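PDB 4ZM6: N-acetyl-beta-D glucosaminidase from Rhizomucor miehei CAU432, which probably combines a family 3 beta-N-acetylglucosaminidase with an acetyl-CoA-binding glucosamine N-acetyltransferase region in one fungal chain. Local coordinates for residues 215-220 / 259-264; 135-140 / 156-161; 420-425 / 505-510; 726-729 / 734-737. All blocks are in the same frame, centred on the assembly; numbering follows the deposited sequence.

Contact 1: residues 215-220 / 259-264; sequences KALEAG and FGYKGV
Tyr-261, whose ring packs against Leu-217, is held through its backbone: its carbonyl oxygen and that of Gly-263 both accept bonds from NH1 of Arg-256, so that one guanidinium nitrogen ties together two carbonyls of the turn beyond helix 251-258. That helix is left at Gly-260, which takes a positive phi of 69°. Across the contact itself no hydrogen bond forms, and the meeting is carried by the forked end of Leu-217. One branch, CD2, leans obliquely on the tyrosine ring, 3.3 Å from Tyr-261 CD1 and 3.6 Å from CE1 of the same ring. The other branch, CD1, touches the root of the phenylalanine and not the far end of its ring, lying 3.8 Å from Phe-259 CB. Each aromatic side chain crosses the leucine at roughly a right angle. With CG of Tyr-261 anti to its backbone N (chi1 -177°), the ring swings alongside its own downstream backbone, and Gly-263 N sits over the centre of one face, 3.5 Å above the plane. The hydroxyl OH makes a weak hydrogen bond with the carbonyl of Pro-225, and both Leu-217 and Tyr-261 rest on Val-228 of strand 227-230. At the outer side of the turn, Lys-262 NZ forms a salt bridge with Asp-548 of the second subunit. The chemistry implies a division of labour: an apolar wedge, without directional bonds, joins the last turn of helix 211-217 to the turn leading into strand 264-267, while Arg-256, bonded to two carbonyls, probably steadies that turn and Lys-262 ties it to the second subunit.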
loop_
_atom_site.group_PDB
_atom_site.type_symbol
_atom_site.label_atom_id
_atom_site.label_comp_id
_atom_site.label_asym_id
_atom_site.label_seq_id
_atom_site.Cartn_x
_atom_site.Cartn_y
_atom_site.Cartn_z
ATOM N N LYS A 215 -0.744 11.092 -0.283
ATOM C CA LYS A 215 -2.070 10.500 -0.212
ATOM C C LYS A 215 -3.168 11.529 -0.489
ATOM O O LYS A 215 -4.162 11.214 -1.138
ATOM C CB LYS A 215 -2.276 9.817 1.141
ATOM C CG LYS A 215 -3.563 9.009 1.239
ATOM C CD LYS A 215 -3.377 7.730 2.051
ATOM C CE LYS A 215 -4.698 7.193 2.593
ATOM N NZ LYS A 215 -5.112 7.809 3.888
ATOM N N ALA A 216 -2.975 12.757 -0.019
ATOM C CA ALA A 216 -3.937 13.830 -0.256
ATOM C C ALA A 216 -3.980 14.204 -1.733
ATOM O O ALA A 216 -5.056 14.276 -2.328
ATOM C CB ALA A 216 -3.592 15.044 0.592
ATOM N N LEU A 217 -2.809 14.423 -2.324
ATOM C CA LEU A 217 -2.716 14.772 -3.745
ATOM C C LEU A 217 -3.347 13.713 -4.654
ATOM O O LEU A 217 -3.940 14.047 -5.677
ATOM C CB LEU A 217 -1.258 14.991 -4.157
ATOM C CG LEU A 217 -0.490 16.131 -3.471
ATOM C CD1 LEU A 217 0.891 16.294 -4.094
ATOM C CD2 LEU A 217 -1.269 17.436 -3.524
ATOM N N GLU A 218 -3.227 12.444 -4.269
ATOM C CA GLU A 218 -3.781 11.334 -5.047
ATOM C C GLU A 218 -5.259 11.031 -4.765
ATOM O O GLU A 218 -5.835 10.155 -5.406
ATOM C CB GLU A 218 -2.964 10.064 -4.802
ATOM C CG GLU A 218 -1.579 10.086 -5.427
ATOM C CD GLU A 218 -0.841 8.771 -5.247
ATOM O OE1 GLU A 218 0.169 8.551 -5.949
ATOM O OE2 GLU A 218 -1.275 7.960 -4.402
ATOM N N ALA A 219 -5.876 11.732 -3.819
ATOM C CA ALA A 219 -7.276 11.475 -3.477
ATOM C C ALA A 219 -8.197 11.652 -4.687
ATOM O O ALA A 219 -7.914 12.442 -5.592
ATOM C CB ALA A 219 -7.719 12.379 -2.337
ATOM N N GLY A 220 -9.311 10.925 -4.674
ATOM C CA GLY A 220 -10.155 10.755 -5.858
ATOM C C GLY A 220 -11.054 11.908 -6.265
ATOM O O GLY A 220 -11.332 12.076 -7.454
ATOM N N PHE A 259 5.543 15.261 -8.141
ATOM C CA PHE A 259 4.190 14.902 -7.718
ATOM C C PHE A 259 3.114 15.279 -8.735
ATOM O O PHE A 259 2.016 14.729 -8.696
ATOM C CB PHE A 259 3.859 15.507 -6.350
ATOM C CG PHE A 259 4.499 14.776 -5.201
ATOM C CD1 PHE A 259 4.184 13.443 -4.948
ATOM C CD2 PHE A 259 5.416 15.412 -4.374
ATOM C CE1 PHE A 259 4.774 12.761 -3.898
ATOM C CE2 PHE A 259 6.007 14.734 -3.320
ATOM C CZ PHE A 259 5.688 13.409 -3.083
ATOM N N GLY A 260 3.419 16.207 -9.640
ATOM C CA GLY A 260 2.485 16.568 -10.704
ATOM C C GLY A 260 1.262 17.310 -10.206
ATOM O O GLY A 260 0.184 17.169 -10.776
ATOM N N TYR A 261 1.428 18.102 -9.148
ATOM C CA TYR A 261 0.311 18.824 -8.541
ATOM C C TYR A 261 -0.111 19.993 -9.434
ATOM O O TYR A 261 0.719 20.822 -9.809
ATOM C CB TYR A 261 0.688 19.315 -7.136
ATOM C CG TYR A 261 -0.438 20.019 -6.394
ATOM C CD1 TYR A 261 -1.663 19.392 -6.190
ATOM C CD2 TYR A 261 -0.272 21.306 -5.888
ATOM C CE1 TYR A 261 -2.692 20.026 -5.513
ATOM C CE2 TYR A 261 -1.297 21.949 -5.209
ATOM C CZ TYR A 261 -2.505 21.305 -5.026
ATOM O OH TYR A 261 -3.526 21.941 -4.360
ATOM N N LYS A 262 -1.401 20.047 -9.767
ATOM C CA LYS A 262 -1.943 21.071 -10.663
ATOM C C LYS A 262 -2.583 22.256 -9.938
ATOM O O LYS A 262 -2.926 23.248 -10.578
ATOM C CB LYS A 262 -2.994 20.452 -11.586
ATOM C CG LYS A 262 -2.522 19.241 -12.377
ATOM C CD LYS A 262 -1.308 19.551 -13.243
ATOM C CE LYS A 262 -1.142 18.522 -14.352
ATOM N NZ LYS A 262 -1.202 17.122 -13.845
ATOM N N GLY A 263 -2.752 22.153 -8.620
ATOM C CA GLY A 263 -3.460 23.176 -7.841
ATOM C C GLY A 263 -2.621 24.372 -7.424
ATOM O O GLY A 263 -1.507 24.561 -7.903
ATOM N N VAL A 264 -3.168 25.178 -6.518
ATOM C CA VAL A 264 -2.493 26.391 -6.038
ATOM C C VAL A 264 -1.411 26.064 -5.011
ATOM O O VAL A 264 -1.648 25.314 -4.066
ATOM C CB VAL A 264 -3.498 27.384 -5.406
ATOM C CG1 VAL A 264 -2.777 28.516 -4.684
ATOM C CG2 VAL A 264 -4.427 27.940 -6.474
#

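Contact 2: residues 135-140 / 156-161; sequences LDVNNN and ELVARM
Leu-135 meets Val-158 mainly through its backbone: the carbonyl O lies 3.4 Å from Val-158 CG1, and the CA of Leu-135 is 3.7 Å from the same methyl. Its side chain joins in by its base, with Leu-135 CB at 4.2 Å from Val-158 CG1. Next in sequence, Asp-136 turns its CB away from the helix and contributes a backbone edge, its O lying 4.1 Å from Val-158 CG1. The carboxylate has other business: OD1 accepts hydrogen bonds from the backbone N of both His-180 and His-184, while the carbonyl O of Asp-136 is bonded to Ser-150 OG. Val-137 restores a side-chain contact, its CG2 standing 4.1 Å from Val-158 CG2. The helix residue thus spans three consecutive loop residues with its fork. Placing CG1 of Val-158 anti to the backbone N (chi1 172°) sends that methyl to the Leu-135 backbone and leaves CG2 for Val-137. Beyond this point the loop departs: Asn-138 is the centre of an inverse gamma turn, with a weak bond of 3.1 Å from Asn-139 N to Val-137 O, and Asn-140 OD1 then receives the backbone N of Leu-142. His-180 and His-184 belong to a Lys-His-Phe-Pro-Gly-His-Gly sequence characteristic of family 3 beta-N-acetylglucosaminidases, so Asp-136 probably helps to shape that loop. The whole contact is buried in the barrel-like domain, where the loop after strand 129-130 lies against helix 155-171 and Pro-212, at the start of helix 211-217, touches both Val-137 and Val-158.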
loop_
_atom_site.group_PDB
_atom_site.type_symbol
_atom_site.label_atom_id
_atom_site.label_comp_id
_atom_site.label_asym_id
_atom_site.label_seq_id
_atom_site.Cartn_x
_atom_site.Cartn_y
_atom_site.Cartn_z
ATOM N N LEU A 135 -0.705 18.466 7.953
ATOM C CA LEU A 135 -0.318 17.084 7.651
ATOM C C LEU A 135 1.109 16.772 8.115
ATOM O O LEU A 135 1.683 15.748 7.724
ATOM C CB LEU A 135 -0.455 16.810 6.152
ATOM C CG LEU A 135 -1.820 17.059 5.509
ATOM C CD1 LEU A 135 -1.847 16.443 4.125
ATOM C CD2 LEU A 135 -2.959 16.500 6.339
ATOM N N ASP A 136 1.678 17.649 8.944
ATOM C CA ASP A 136 2.982 17.401 9.563
ATOM C C ASP A 136 2.871 16.208 10.497
ATOM O O ASP A 136 1.839 16.023 11.136
ATOM C CB ASP A 136 3.445 18.605 10.370
ATOM C CG ASP A 136 3.539 19.868 9.547
ATOM O OD1 ASP A 136 3.983 19.814 8.374
ATOM O OD2 ASP A 136 3.171 20.929 10.089
ATOM N N VAL A 137 3.935 15.413 10.577
ATOM C CA VAL A 137 3.918 14.158 11.335
ATOM C C VAL A 137 4.812 14.267 12.566
ATOM O O VAL A 137 6.014 14.502 12.453
ATOM C CB VAL A 137 4.388 12.972 10.464
ATOM C CG1 VAL A 137 4.286 11.661 11.233
ATOM C CG2 VAL A 137 3.578 12.909 9.177
ATOM N N ASN A 138 4.225 14.055 13.739
ATOM C CA ASN A 138 4.909 14.322 15.001
ATOM C C ASN A 138 5.662 13.127 15.594
ATOM O O ASN A 138 5.223 12.510 16.573
ATOM C CB ASN A 138 3.915 14.877 16.022
ATOM C CG ASN A 138 4.492 16.017 16.805
ATOM O OD1 ASN A 138 4.777 17.065 16.241
ATOM N ND2 ASN A 138 4.686 15.820 18.100
ATOM N N ASN A 139 6.811 12.829 14.995
ATOM C CA ASN A 139 7.727 11.807 15.508
ATOM C C ASN A 139 8.818 12.374 16.439
ATOM O O ASN A 139 9.663 11.625 16.929
ATOM C CB ASN A 139 8.355 11.034 14.345
ATOM C CG ASN A 139 8.956 11.945 13.294
ATOM O OD1 ASN A 139 9.126 13.146 13.516
ATOM N ND2 ASN A 139 9.275 11.380 12.135
ATOM N N ASN A 140 8.791 13.688 16.682
ATOM C CA ASN A 140 9.727 14.346 17.605
ATOM C C ASN A 140 9.065 14.792 18.926
ATOM O O ASN A 140 8.331 15.796 18.960
ATOM C CB ASN A 140 10.397 15.555 16.936
ATOM C CG ASN A 140 11.598 16.074 17.723
ATOM O OD1 ASN A 140 11.743 15.808 18.919
ATOM N ND2 ASN A 140 12.470 16.808 17.048
ATOM N N GLU A 156 0.521 7.291 8.291
ATOM C CA GLU A 156 -0.715 6.738 7.753
ATOM C C GLU A 156 -1.933 7.293 8.498
ATOM O O GLU A 156 -2.937 7.649 7.880
ATOM C CB GLU A 156 -0.691 5.210 7.811
ATOM C CG GLU A 156 -1.491 4.555 6.699
ATOM C CD GLU A 156 -1.068 5.039 5.323
ATOM O OE1 GLU A 156 0.154 5.035 5.041
ATOM O OE2 GLU A 156 -1.958 5.439 4.536
ATOM N N LEU A 157 -1.832 7.381 9.821
ATOM C CA LEU A 157 -2.878 8.004 10.628
ATOM C C LEU A 157 -3.062 9.478 10.253
ATOM O O LEU A 157 -4.184 9.972 10.217
ATOM C CB LEU A 157 -2.557 7.873 12.118
ATOM C CG LEU A 157 -3.452 8.591 13.137
ATOM C CD1 LEU A 157 -4.931 8.329 12.916
ATOM C CD2 LEU A 157 -3.066 8.174 14.549
ATOM N N VAL A 158 -1.966 10.170 9.960
ATOM C CA VAL A 158 -2.035 11.571 9.564
ATOM C C VAL A 158 -2.733 11.710 8.207
ATOM O O VAL A 158 -3.494 12.645 7.990
ATOM C CB VAL A 158 -0.630 12.218 9.539
ATOM C CG1 VAL A 158 -0.675 13.621 8.946
ATOM C CG2 VAL A 158 -0.043 12.265 10.945
ATOM N N ALA A 159 -2.485 10.770 7.303
ATOM C CA ALA A 159 -3.132 10.768 5.993
ATOM C C ALA A 159 -4.623 10.530 6.131
ATOM O O ALA A 159 -5.443 11.280 5.593
ATOM C CB ALA A 159 -2.521 9.692 5.112
ATOM N N ARG A 160 -4.951 9.466 6.856
ATOM C CA ARG A 160 -6.327 9.059 7.111
ATOM C C ARG A 160 -7.162 10.239 7.608
ATOM O O ARG A 160 -8.223 10.533 7.052
ATOM C CB ARG A 160 -6.338 7.937 8.152
ATOM C CG ARG A 160 -7.611 7.112 8.194
ATOM C CD ARG A 160 -7.861 6.555 9.590
ATOM N NE ARG A 160 -6.668 5.945 10.168
ATOM C CZ ARG A 160 -6.483 5.720 11.469
ATOM N NH1 ARG A 160 -7.414 6.049 12.367
ATOM N NH2 ARG A 160 -5.346 5.168 11.879
ATOM N N MET A 161 -6.656 10.917 8.639
ATOM C CA MET A 161 -7.370 12.024 9.273
ATOM C C MET A 161 -7.315 13.279 8.405
ATOM O O MET A 161 -8.283 14.037 8.340
ATOM C CB MET A 161 -6.785 12.333 10.650
ATOM C CG MET A 161 -6.753 11.174 11.645
ATOM S SD MET A 161 -8.311 10.392 12.118
ATOM C CE MET A 161 -9.298 11.835 12.389
#

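Contact 3: residues 420-425 / 505-510; sequences LKRHTN and AHEAAV
Charge pairing dominates between Arg-422 and Glu-507, which form an end-on, two-nitrogen salt bridge. The stronger arm runs from Arg-422 NH2 to Glu-507 OE1, 2.8 Å long and nearly straight at 167°, with the acceptor in the guanidinium plane. Its companion joins Arg-422 NH1 to Glu-507 OE2 at 3.2 Å, on the syn side of the carboxylate but tilted out of its plane; a further NH1 to OE1 approach is weak. The two flat groups are not coplanar: their planes lie 41° apart, and NH2 reaches OE1 from above the carboxylate plane. Glu-507 comes to this position by a bend at chi2 (63°), which brings its end nearer than its CB direction would suggest.

Further polar bonds fix both partners. Ser-418 OG is hydrogen-bonded to Glu-507 OE2, the Ser-418 carbonyl accepts from Arg-422 NH1, and NE of the arginine is salt-bridged to Glu-516, so the guanidinium serves two carboxylates.

Apolar contact comes from Val-510, one helical turn onward, whose CG1 lies 3.6 Å from Arg-422 CD and also packs obliquely against the guanidinium; the valine further touches Phe-415 and Leu-419.

Helix 413-422 is the connection of a beta-alpha-beta crossover between the adjacent parallel strands 392-397 and 426-431. Its pairing with helix 503-513 beside the six-stranded sheet is typical of the alpha/beta sandwich that follows the barrel in many family 3 glycoside hydrolases.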
loop_
_atom_site.group_PDB
_atom_site.type_symbol
_atom_site.label_atom_id
_atom_site.label_comp_id
_atom_site.label_asym_id
_atom_site.label_seq_id
_atom_site.Cartn_x
_atom_site.Cartn_y
_atom_site.Cartn_z
ATOM N N LEU A 420 -14.729 22.175 40.200
ATOM C CA LEU A 420 -15.729 22.743 41.119
ATOM C C LEU A 420 -17.102 22.076 41.018
ATOM O O LEU A 420 -17.796 21.940 42.028
ATOM C CB LEU A 420 -15.900 24.253 40.903
ATOM C CG LEU A 420 -14.871 25.168 41.559
ATOM C CD1 LEU A 420 -15.034 26.581 41.020
ATOM C CD2 LEU A 420 -15.002 25.139 43.076
ATOM N N LYS A 421 -17.505 21.677 39.814
ATOM C CA LYS A 421 -18.790 20.991 39.639
ATOM C C LYS A 421 -18.838 19.670 40.433
ATOM O O LYS A 421 -19.911 19.262 40.887
ATOM C CB LYS A 421 -19.105 20.757 38.154
ATOM N N ARG A 422 -17.682 19.029 40.627
ATOM C CA ARG A 422 -17.604 17.751 41.343
ATOM C C ARG A 422 -17.205 17.875 42.812
ATOM O O ARG A 422 -17.588 17.030 43.621
ATOM C CB ARG A 422 -16.611 16.791 40.664
ATOM C CG ARG A 422 -17.093 16.169 39.363
ATOM C CD ARG A 422 -16.885 17.114 38.197
ATOM N NE ARG A 422 -17.545 16.654 36.983
ATOM C CZ ARG A 422 -17.637 17.361 35.860
ATOM N NH1 ARG A 422 -17.101 18.574 35.774
ATOM N NH2 ARG A 422 -18.273 16.850 34.814
ATOM N N HIS A 423 -16.417 18.890 43.162
ATOM C CA HIS A 423 -15.800 18.929 44.492
ATOM C C HIS A 423 -15.325 20.336 44.878
ATOM O O HIS A 423 -14.439 20.905 44.233
ATOM C CB HIS A 423 -14.639 17.938 44.536
ATOM C CG HIS A 423 -14.110 17.681 45.910
ATOM N ND1 HIS A 423 -13.217 18.526 46.531
ATOM C CD2 HIS A 423 -14.332 16.662 46.776
ATOM C CE1 HIS A 423 -12.910 18.041 47.720
ATOM N NE2 HIS A 423 -13.574 16.911 47.896
ATOM N N THR A 424 -15.908 20.872 45.949
ATOM C CA THR A 424 -15.745 22.280 46.311
ATOM C C THR A 424 -14.604 22.533 47.290
ATOM O O THR A 424 -14.039 23.625 47.307
ATOM C CB THR A 424 -17.043 22.846 46.916
ATOM O OG1 THR A 424 -17.234 22.336 48.246
ATOM C CG2 THR A 424 -18.236 22.472 46.050
ATOM N N ASN A 425 -14.274 21.540 48.111
ATOM C CA ASN A 425 -13.170 21.674 49.057
ATOM C C ASN A 425 -11.850 21.612 48.271
ATOM O O ASN A 425 -11.142 20.600 48.260
ATOM C CB ASN A 425 -13.269 20.590 50.145
ATOM C CG ASN A 425 -12.496 20.931 51.410
ATOM O OD1 ASN A 425 -12.319 20.076 52.275
ATOM N ND2 ASN A 425 -12.042 22.176 51.531
ATOM N N ALA A 505 -11.952 20.184 26.615
ATOM C CA ALA A 505 -10.933 19.162 26.835
ATOM C C ALA A 505 -10.644 19.012 28.331
ATOM O O ALA A 505 -10.426 17.900 28.824
ATOM C CB ALA A 505 -9.661 19.490 26.072
ATOM N N HIS A 506 -10.652 20.133 29.050
ATOM C CA HIS A 506 -10.537 20.111 30.507
ATOM C C HIS A 506 -11.787 19.512 31.166
ATOM O O HIS A 506 -11.679 18.754 32.132
ATOM C CB HIS A 506 -10.271 21.515 31.057
ATOM C CG HIS A 506 -8.924 22.063 30.691
ATOM N ND1 HIS A 506 -8.649 23.415 30.671
ATOM C CD2 HIS A 506 -7.778 21.443 30.319
ATOM C CE1 HIS A 506 -7.391 23.602 30.313
ATOM N NE2 HIS A 506 -6.842 22.422 30.095
ATOM N N GLU A 507 -12.969 19.839 30.651
ATOM C CA GLU A 507 -14.192 19.253 31.185
ATOM C C GLU A 507 -14.097 17.732 31.085
ATOM O O GLU A 507 -14.210 17.033 32.087
ATOM C CB GLU A 507 -15.423 19.797 30.452
ATOM C CG GLU A 507 -16.745 19.093 30.763
ATOM C CD GLU A 507 -17.184 19.201 32.216
ATOM O OE1 GLU A 507 -18.158 18.506 32.593
ATOM O OE2 GLU A 507 -16.573 19.984 32.981
ATOM N N ALA A 508 -13.842 17.229 29.881
ATOM C CA ALA A 508 -13.685 15.791 29.658
ATOM C C ALA A 508 -12.584 15.167 30.518
ATOM O O ALA A 508 -12.718 14.040 30.988
ATOM C CB ALA A 508 -13.400 15.527 28.194
ATOM N N ALA A 509 -11.492 15.897 30.714
ATOM C CA ALA A 509 -10.397 15.413 31.553
ATOM C C ALA A 509 -10.824 15.254 33.016
ATOM O O ALA A 509 -10.418 14.303 33.689
ATOM C CB ALA A 509 -9.202 16.344 31.447
ATOM N N VAL A 510 -11.644 16.182 33.500
ATOM C CA VAL A 510 -12.191 16.079 34.850
ATOM C C VAL A 510 -13.182 14.920 34.948
ATOM O O VAL A 510 -13.137 14.137 35.898
ATOM C CB VAL A 510 -12.854 17.393 35.289
ATOM C CG1 VAL A 510 -13.661 17.194 36.562
ATOM C CG2 VAL A 510 -11.791 18.461 35.494
#

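Contact 4: residues 726-729 / 734-737; sequences AFQQ and HWLS
The corner between helices 721-731 and 736-745, in the range of the C-terminal N-acetyltransferase domain, is closed by Gln-728 packing on Trp-735 and Leu-736. The glutamine presents two different parts. Its amide oxygen approaches the tryptophan at its base, OE1 lying 3.2 Å from Trp-735 CB and 4.0 Å from CE3 of the same residue. This oxygen lies at the edge of the indole and in its plane, and the amide and ring planes are only 23° apart. No hydrogen bond spans the corner: the backbone N of Leu-736 is 4.0 Å from Gln-728 OE1. Lower on the chain, Gln-728 CB packs on the start of the second helix, 4.1 Å from Leu-736 CA and 4.2 Å from Leu-736 CD1. A bend at chi2 (-66°) folds the glutamine so that CB and OE1 can serve these two neighbours. Its NE2 lies in plane at the edge of the Phe-727 ring.

Around the corner, His-734 NE2 sits over the centre of one indole face, 3.8 Å above it, and the Phe-732 ring meets Trp-735 at a shallow angle. Phe-727 and Gln-728 both touch Ser-766 of strand 763-771, placing the first helix on the sheet. A first strand, 711-715, two consecutive helices, and then strand 751-756, antiparallel to the first, is the opening topology of the GNAT fold, and this corner is the turn between its first two helices.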
loop_
_atom_site.group_PDB
_atom_site.type_symbol
_atom_site.label_atom_id
_atom_site.label_comp_id
_atom_site.label_asym_id
_atom_site.label_seq_id
_atom_site.Cartn_x
_atom_site.Cartn_y
_atom_site.Cartn_z
ATOM N N ALA A 726 -33.027 0.423 -26.126
ATOM C CA ALA A 726 -33.530 1.702 -26.638
ATOM C C ALA A 726 -34.642 2.254 -25.751
ATOM O O ALA A 726 -34.681 3.452 -25.464
ATOM C CB ALA A 726 -34.036 1.538 -28.061
ATOM N N PHE A 727 -35.539 1.372 -25.325
ATOM C CA PHE A 727 -36.628 1.736 -24.430
ATOM C C PHE A 727 -36.089 2.276 -23.111
ATOM O O PHE A 727 -36.413 3.394 -22.716
ATOM C CB PHE A 727 -37.514 0.525 -24.176
ATOM C CG PHE A 727 -38.624 0.776 -23.206
ATOM C CD1 PHE A 727 -39.795 1.384 -23.617
ATOM C CD2 PHE A 727 -38.507 0.377 -21.881
ATOM C CE1 PHE A 727 -40.827 1.602 -22.726
ATOM C CE2 PHE A 727 -39.539 0.589 -20.981
ATOM C CZ PHE A 727 -40.701 1.206 -21.404
ATOM N N GLN A 728 -35.252 1.486 -22.448
ATOM C CA GLN A 728 -34.658 1.884 -21.164
ATOM C C GLN A 728 -33.857 3.191 -21.274
ATOM O O GLN A 728 -33.929 4.043 -20.389
ATOM C CB GLN A 728 -33.765 0.765 -20.609
ATOM C CG GLN A 728 -34.516 -0.495 -20.206
ATOM C CD GLN A 728 -35.433 -0.271 -19.026
ATOM O OE1 GLN A 728 -35.001 0.190 -17.978
ATOM N NE2 GLN A 728 -36.708 -0.604 -19.189
ATOM N N GLN A 729 -33.112 3.353 -22.361
ATOM C CA GLN A 729 -32.331 4.569 -22.565
ATOM C C GLN A 729 -33.211 5.813 -22.641
ATOM O O GLN A 729 -32.860 6.843 -22.080
ATOM C CB GLN A 729 -31.481 4.464 -23.829
ATOM C CG GLN A 729 -30.755 5.741 -24.209
ATOM C CD GLN A 729 -29.992 5.595 -25.510
ATOM O OE1 GLN A 729 -30.587 5.412 -26.579
ATOM N NE2 GLN A 729 -28.668 5.675 -25.435
ATOM N N HIS A 734 -31.668 4.924 -15.722
ATOM C CA HIS A 734 -31.154 4.432 -14.451
ATOM C C HIS A 734 -31.326 2.923 -14.251
ATOM O O HIS A 734 -30.741 2.369 -13.329
ATOM C CB HIS A 734 -31.779 5.209 -13.277
ATOM C CG HIS A 734 -33.275 5.124 -13.209
ATOM N ND1 HIS A 734 -34.105 5.965 -13.923
ATOM C CD2 HIS A 734 -34.091 4.310 -12.494
ATOM C CE1 HIS A 734 -35.365 5.665 -13.658
ATOM N NE2 HIS A 734 -35.383 4.663 -12.795
ATOM N N TRP A 735 -32.114 2.259 -15.102
ATOM C CA TRP A 735 -32.265 0.792 -15.035
ATOM C C TRP A 735 -31.526 0.010 -16.127
ATOM O O TRP A 735 -31.353 -1.200 -16.001
ATOM C CB TRP A 735 -33.743 0.403 -15.074
ATOM C CG TRP A 735 -34.485 0.644 -13.818
ATOM C CD1 TRP A 735 -33.978 0.692 -12.552
ATOM C CD2 TRP A 735 -35.896 0.838 -13.695
ATOM N NE1 TRP A 735 -34.987 0.922 -11.647
ATOM C CE2 TRP A 735 -36.176 1.013 -12.322
ATOM C CE3 TRP A 735 -36.952 0.888 -14.612
ATOM C CZ2 TRP A 735 -37.468 1.235 -11.842
ATOM C CZ3 TRP A 735 -38.240 1.110 -14.134
ATOM C CH2 TRP A 735 -38.484 1.281 -12.759
ATOM N N LEU A 736 -31.096 0.684 -17.189
ATOM C CA LEU A 736 -30.430 0.014 -18.305
ATOM C C LEU A 736 -29.425 -1.047 -17.851
ATOM O O LEU A 736 -29.459 -2.176 -18.334
ATOM C CB LEU A 736 -29.737 1.040 -19.208
ATOM C CG LEU A 736 -28.986 0.516 -20.436
ATOM C CD1 LEU A 736 -29.817 -0.494 -21.219
ATOM C CD2 LEU A 736 -28.581 1.677 -21.334
ATOM N N SER A 737 -28.555 -0.694 -16.907
ATOM C CA SER A 737 -27.506 -1.613 -16.447
ATOM C C SER A 737 -28.048 -2.901 -15.799
ATOM O O SER A 737 -27.383 -3.937 -15.826
ATOM C CB SER A 737 -26.573 -0.913 -15.460
ATOM O OG SER A 737 -27.171 -0.831 -14.180
#

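From the N terminus, the contacts follow one another in series; none nests within or crosses another. Contact 2 closes a span of 15 residues, folding the loop after strand 129-130 back onto helix 155-171. Contact 1 then closes a span of 38 residues around strand 227-230. These two share the family 3 domain and touch, Ala-216 CB lying 4.2 Å from Leu-135 CD1, so helix 211-217 links them. Contact 3 makes the longest closure, 79 residues, binding two helices of the following sandwich domain. Contact 4 closes just four residues in the distant acetyltransferase region, its centre about 62 Å from that of contact 3. Each contact thus joins elements within one part of the fold.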